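Local coordinates for AlkZ (PDB 5UUJ), which belongs to the AlkZ-like family of DNA glycosylases, which is grouped with helix-turn-helix proteins, at residues 20-33 with 55-67. Residues are numbered along the deposited sequence; the frame is centred on the assembly and turned at random.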
loop_
_atom_site.group_PDB
_atom_site.type_symbol
_atom_site.label_atom_id
_atom_site.label_comp_id
_atom_site.label_asym_id
_atom_site.label_seq_id
_atom_site.Cartn_x
_atom_site.Cartn_y
_atom_site.Cartn_z
ATOM N N GLN A 20 -9.707 0.828 -9.553
ATOM C CA GLN A 20 -8.721 -0.118 -9.030
ATOM C C GLN A 20 -8.579 -1.375 -9.893
ATOM O O GLN A 20 -7.992 -2.368 -9.455
ATOM C CB GLN A 20 -9.089 -0.524 -7.601
ATOM C CG GLN A 20 -8.978 0.602 -6.588
ATOM C CD GLN A 20 -9.381 0.166 -5.193
ATOM O OE1 GLN A 20 -9.141 -0.974 -4.791
ATOM N NE2 GLN A 20 -10.011 1.068 -4.449
ATOM N N PHE A 21 -9.117 -1.321 -11.110
ATOM C CA PHE A 21 -9.023 -2.415 -12.076
ATOM C C PHE A 21 -9.680 -3.707 -11.592
ATOM O O PHE A 21 -9.280 -4.800 -11.998
ATOM C CB PHE A 21 -7.558 -2.698 -12.430
ATOM C CG PHE A 21 -6.809 -1.501 -12.938
ATOM C CD1 PHE A 21 -7.231 -0.836 -14.076
ATOM C CD2 PHE A 21 -5.672 -1.050 -12.287
ATOM C CE1 PHE A 21 -6.538 0.265 -14.552
ATOM C CE2 PHE A 21 -4.975 0.049 -12.758
ATOM C CZ PHE A 21 -5.408 0.707 -13.892
ATOM N N LEU A 22 -10.691 -3.587 -10.737
ATOM C CA LEU A 22 -11.410 -4.758 -10.240
ATOM C C LEU A 22 -12.627 -5.093 -11.104
ATOM O O LEU A 22 -12.839 -6.256 -11.445
ATOM C CB LEU A 22 -11.836 -4.542 -8.785
ATOM C CG LEU A 22 -10.692 -4.609 -7.765
ATOM C CD1 LEU A 22 -11.168 -4.189 -6.383
ATOM C CD2 LEU A 22 -10.088 -6.005 -7.703
ATOM N N GLU A 23 -13.423 -4.082 -11.450
ATOM C CA GLU A 23 -14.586 -4.264 -12.325
ATOM C C GLU A 23 -14.846 -2.978 -13.110
ATOM O O GLU A 23 -15.065 -1.931 -12.505
ATOM C CB GLU A 23 -15.843 -4.624 -11.522
ATOM C CG GLU A 23 -15.764 -5.910 -10.709
ATOM C CD GLU A 23 -15.681 -7.161 -11.570
ATOM O OE1 GLU A 23 -16.193 -7.142 -12.712
ATOM O OE2 GLU A 23 -15.102 -8.164 -11.096
ATOM N N PRO A 24 -14.847 -3.045 -14.456
ATOM C CA PRO A 24 -14.666 -4.217 -15.321
ATOM C C PRO A 24 -13.224 -4.704 -15.348
ATOM O O PRO A 24 -12.356 -4.099 -14.719
ATOM C CB PRO A 24 -15.097 -3.706 -16.697
ATOM C CG PRO A 24 -14.800 -2.254 -16.657
ATOM C CD PRO A 24 -15.077 -1.822 -15.248
ATOM N N ARG A 25 -12.981 -5.787 -16.077
ATOM C CA ARG A 25 -11.667 -6.413 -16.107
ATOM C C ARG A 25 -10.856 -5.995 -17.331
ATOM O O ARG A 25 -11.335 -6.059 -18.463
ATOM C CB ARG A 25 -11.812 -7.937 -16.068
ATOM C CG ARG A 25 -11.997 -8.495 -14.663
ATOM C CD ARG A 25 -13.293 -9.254 -14.515
ATOM N NE ARG A 25 -13.521 -9.659 -13.129
ATOM C CZ ARG A 25 -13.054 -10.777 -12.580
ATOM N NH1 ARG A 25 -12.324 -11.629 -13.293
ATOM N NH2 ARG A 25 -13.322 -11.047 -11.311
ATOM N N THR A 26 -9.626 -5.558 -17.080
ATOM C CA THR A 26 -8.678 -5.232 -18.138
ATOM C C THR A 26 -7.354 -5.927 -17.847
ATOM O O THR A 26 -7.253 -6.701 -16.897
ATOM C CB THR A 26 -8.450 -3.714 -18.258
ATOM O OG1 THR A 26 -8.033 -3.187 -16.992
ATOM C CG2 THR A 26 -9.718 -3.017 -18.690
ATOM N N GLN A 27 -6.341 -5.643 -18.661
ATOM C CA GLN A 27 -5.037 -6.274 -18.505
ATOM C C GLN A 27 -3.939 -5.241 -18.271
ATOM O O GLN A 27 -3.049 -5.067 -19.101
ATOM C CB GLN A 27 -4.708 -7.121 -19.733
ATOM C CG GLN A 27 -3.559 -8.091 -19.514
ATOM C CD GLN A 27 -3.927 -9.244 -18.595
ATOM O OE1 GLN A 27 -5.106 -9.553 -18.402
ATOM N NE2 GLN A 27 -2.915 -9.891 -18.023
ATOM N N PRO A 28 -3.996 -4.552 -17.126
ATOM C CA PRO A 28 -2.932 -3.604 -16.796
ATOM C C PRO A 28 -1.630 -4.317 -16.452
ATOM O O PRO A 28 -1.652 -5.448 -15.966
ATOM C CB PRO A 28 -3.491 -2.863 -15.581
ATOM C CG PRO A 28 -4.403 -3.847 -14.937
ATOM C CD PRO A 28 -5.009 -4.640 -16.060
ATOM N N SER A 29 -0.506 -3.661 -16.710
ATOM C CA SER A 29 0.785 -4.173 -16.273
ATOM C C SER A 29 0.866 -4.093 -14.752
ATOM O O SER A 29 0.039 -3.437 -14.115
ATOM C CB SER A 29 1.924 -3.380 -16.910
ATOM O OG SER A 29 1.974 -2.065 -16.388
ATOM N N ALA A 30 1.856 -4.760 -14.169
ATOM C CA ALA A 30 2.060 -4.683 -12.727
ATOM C C ALA A 30 2.349 -3.243 -12.309
ATOM O O ALA A 30 1.915 -2.800 -11.247
ATOM C CB ALA A 30 3.189 -5.604 -12.294
ATOM N N SER A 31 3.078 -2.516 -13.153
ATOM C CA SER A 31 3.384 -1.110 -12.890
ATOM C C SER A 31 2.122 -0.257 -12.923
ATOM O O SER A 31 1.974 0.662 -12.119
ATOM C CB SER A 31 4.398 -0.575 -13.902
ATOM O OG SER A 31 5.672 -1.158 -13.696
ATOM N N ASP A 32 1.219 -0.556 -13.855
ATOM C CA ASP A 32 -0.061 0.149 -13.934
ATOM C C ASP A 32 -0.872 -0.030 -12.655
ATOM O O ASP A 32 -1.455 0.928 -12.147
ATOM C CB ASP A 32 -0.887 -0.339 -15.131
ATOM C CG ASP A 32 -0.300 0.082 -16.464
ATOM O OD1 ASP A 32 0.470 1.065 -16.499
ATOM O OD2 ASP A 32 -0.618 -0.570 -17.480
ATOM N N VAL A 33 -0.907 -1.256 -12.140
ATOM C CA VAL A 33 -1.656 -1.550 -10.923
ATOM C C VAL A 33 -1.028 -0.865 -9.706
ATOM O O VAL A 33 -1.715 -0.176 -8.949
ATOM C CB VAL A 33 -1.741 -3.072 -10.669
ATOM C CG1 VAL A 33 -2.398 -3.367 -9.322
ATOM C CG2 VAL A 33 -2.515 -3.742 -11.783
ATOM N N ARG A 55 -6.117 -8.407 -10.440
ATOM C CA ARG A 55 -6.564 -7.203 -11.137
ATOM C C ARG A 55 -6.252 -7.265 -12.634
ATOM O O ARG A 55 -6.263 -6.246 -13.330
ATOM C CB ARG A 55 -5.925 -5.970 -10.495
ATOM C CG ARG A 55 -6.575 -5.605 -9.174
ATOM C CD ARG A 55 -5.860 -4.473 -8.481
ATOM N NE ARG A 55 -6.685 -3.877 -7.438
ATOM C CZ ARG A 55 -6.843 -4.383 -6.218
ATOM N NH1 ARG A 55 -6.233 -5.509 -5.875
ATOM N NH2 ARG A 55 -7.613 -3.760 -5.338
ATOM N N GLN A 56 -5.987 -8.476 -13.116
ATOM C CA GLN A 56 -5.738 -8.723 -14.532
ATOM C C GLN A 56 -6.737 -9.741 -15.068
ATOM O O GLN A 56 -6.908 -10.811 -14.485
ATOM C CB GLN A 56 -4.309 -9.220 -14.743
ATOM C CG GLN A 56 -3.248 -8.191 -14.377
ATOM C CD GLN A 56 -1.865 -8.797 -14.242
ATOM O OE1 GLN A 56 -1.715 -9.955 -13.854
ATOM N NE2 GLN A 56 -0.845 -8.012 -14.562
ATOM N N ALA A 57 -7.394 -9.397 -16.175
ATOM C CA ALA A 57 -8.407 -10.258 -16.785
ATOM C C ALA A 57 -7.856 -11.656 -17.016
ATOM O O ALA A 57 -8.547 -12.650 -16.806
ATOM C CB ALA A 57 -8.895 -9.659 -18.093
ATOM N N ALA A 58 -6.604 -11.711 -17.458
ATOM C CA ALA A 58 -5.856 -12.956 -17.545
ATOM C C ALA A 58 -4.726 -12.898 -16.521
ATOM O O ALA A 58 -3.643 -12.400 -16.831
ATOM C CB ALA A 58 -5.308 -13.163 -18.950
ATOM N N PRO A 59 -4.985 -13.381 -15.289
ATOM C CA PRO A 59 -4.022 -13.296 -14.182
ATOM C C PRO A 59 -2.605 -13.698 -14.567
ATOM O O PRO A 59 -2.383 -14.768 -15.134
ATOM C CB PRO A 59 -4.601 -14.260 -13.149
ATOM C CG PRO A 59 -6.064 -14.175 -13.365
ATOM C CD PRO A 59 -6.249 -14.007 -14.853
ATOM N N ASP A 60 -1.658 -12.819 -14.255
ATOM C CA ASP A 60 -0.259 -13.003 -14.620
ATOM C C ASP A 60 0.629 -12.637 -13.433
ATOM O O ASP A 60 1.250 -11.574 -13.412
ATOM C CB ASP A 60 0.074 -12.145 -15.845
ATOM C CG ASP A 60 1.467 -12.395 -16.379
ATOM O OD1 ASP A 60 2.092 -13.402 -15.984
ATOM O OD2 ASP A 60 1.933 -11.585 -17.209
ATOM N N ARG A 61 0.684 -13.526 -12.444
ATOM C CA ARG A 61 1.313 -13.199 -11.168
ATOM C C ARG A 61 2.819 -12.996 -11.305
ATOM O O ARG A 61 3.425 -12.303 -10.490
ATOM C CB ARG A 61 1.016 -14.284 -10.119
ATOM C CG ARG A 61 1.742 -15.613 -10.312
ATOM C CD ARG A 61 1.428 -16.607 -9.180
ATOM N NE ARG A 61 1.989 -16.205 -7.884
ATOM C CZ ARG A 61 1.283 -15.879 -6.797
ATOM N NH1 ARG A 61 -0.045 -15.894 -6.801
ATOM N NH2 ARG A 61 1.915 -15.535 -5.683
ATOM N N GLU A 62 3.420 -13.576 -12.338
ATOM C CA GLU A 62 4.855 -13.409 -12.551
ATOM C C GLU A 62 5.187 -12.023 -13.097
ATOM O O GLU A 62 6.355 -11.640 -13.143
ATOM C CB GLU A 62 5.397 -14.486 -13.500
ATOM C CG GLU A 62 5.453 -15.884 -12.887
ATOM C CD GLU A 62 6.265 -15.939 -11.599
ATOM O OE1 GLU A 62 7.352 -15.324 -11.542
ATOM O OE2 GLU A 62 5.811 -16.597 -10.639
ATOM N N SER A 63 4.167 -11.266 -13.498
ATOM C CA SER A 63 4.391 -9.929 -14.039
ATOM C C SER A 63 5.067 -9.040 -12.994
ATOM O O SER A 63 5.853 -8.158 -13.334
ATOM C CB SER A 63 3.076 -9.299 -14.514
ATOM O OG SER A 63 2.169 -9.078 -13.446
ATOM N N VAL A 64 4.778 -9.292 -11.722
ATOM C CA VAL A 64 5.376 -8.511 -10.644
ATOM C C VAL A 64 6.876 -8.787 -10.567
ATOM O O VAL A 64 7.683 -7.858 -10.597
ATOM C CB VAL A 64 4.722 -8.820 -9.283
ATOM C CG1 VAL A 64 5.279 -7.904 -8.200
ATOM C CG2 VAL A 64 3.212 -8.665 -9.372
ATOM N N ASN A 65 7.244 -10.063 -10.474
ATOM C CA ASN A 65 8.651 -10.453 -10.445
ATOM C C ASN A 65 9.423 -9.960 -11.667
ATOM O O ASN A 65 10.574 -9.544 -11.546
ATOM C CB ASN A 65 8.786 -11.976 -10.338
ATOM C CG ASN A 65 8.478 -12.500 -8.943
ATOM O OD1 ASN A 65 8.624 -11.789 -7.948
ATOM N ND2 ASN A 65 8.055 -13.756 -8.868
ATOM N N ARG A 66 8.797 -10.004 -12.841
ATOM C CA ARG A 66 9.470 -9.567 -14.067
ATOM C C ARG A 66 9.726 -8.063 -14.044
ATOM O O ARG A 66 10.796 -7.597 -14.441
ATOM C CB ARG A 66 8.652 -9.930 -15.313
ATOM C CG ARG A 66 8.563 -11.424 -15.605
ATOM C CD ARG A 66 8.055 -11.690 -17.022
ATOM N NE ARG A 66 6.858 -10.913 -17.345
ATOM C CZ ARG A 66 5.607 -11.342 -17.189
ATOM N NH1 ARG A 66 5.359 -12.552 -16.707
ATOM N NH2 ARG A 66 4.593 -10.553 -17.514
ATOM N N GLU A 67 8.745 -7.305 -13.572
ATOM C CA GLU A 67 8.849 -5.852 -13.571
ATOM C C GLU A 67 9.713 -5.352 -12.410
ATOM O O GLU A 67 10.248 -4.245 -12.460
ATOM C CB GLU A 67 7.447 -5.232 -13.543
ATOM C CG GLU A 67 6.721 -5.420 -14.882
ATOM C CD GLU A 67 5.354 -4.769 -14.948
ATOM O OE1 GLU A 67 5.257 -3.543 -14.722
ATOM O OE2 GLU A 67 4.374 -5.487 -15.249
HETATM O O HOH W 1 -8.777 -5.971 -14.463
HETATM O O HOH W 2 -11.268 -12.318 -15.992
#
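Glu67 reaches from helix 62-69 to the first turn of helix 30-36 and spreads its carboxylate over the amide hydrogens at that helix's start. OE2 takes the N-H of Ala30 on its syn side, tilted out of the carboxylate plane (Ala30 N to Glu67 OE2, 2.8 Å). OE1 accepts from both the N-H of Ser31, which comes from above that plane, and its hydroxyl, nearly along the C-O axis (Ser31 OG to Glu67 OE1, 2.6 Å). A glutamate extended beyond CG (chi2 -177°) has the length to span this gap, and its negative charge probably gains from the positive end of the helix dipole. Ala30's small CB lets the carboxylate come close and also packs on Val64. Directly before it, Ser29 is the N-cap and forms a capping box with Asp32: Ser29 OG accepts from Asp32 N, and Asp32 OD2 from Ser29 N.

Farther along, Ala57 N bonds to Thr26 O (2.8 Å), joining the loops directly. Gln27 offers the backbone of Ala58 both an acceptor (Ala58 N to Gln27 OE1, 2.8 Å) and a donor (Gln27 NE2 to Ala58 O, 2.9 Å). The extended Gln56 uses both ends of its amide too: OE1 accepts from Asp60 N, and Gln56 NE2 donates almost straight to Pro28 O at 3.0 Å.

At the other end, where a Schellman motif at Phe21 ends helix 9-19, Arg55 lies alongside Gln20, guanidinium and amide planes only 13° apart. Its coplanar N-H donors suit a side-on grip, one nitrogen to each oxygen: a bent bond from Arg55 NE to Gln20 O (2.8 Å). Arg55 NH2 meets Gln20 OE1 in plane at 3.2 Å. Leu22 CD2 packs as an apolar methyl over one guanidinium face. Asp288 pairs with Arg55 NH1, and Ala218 O accepts from Gln20 NE2.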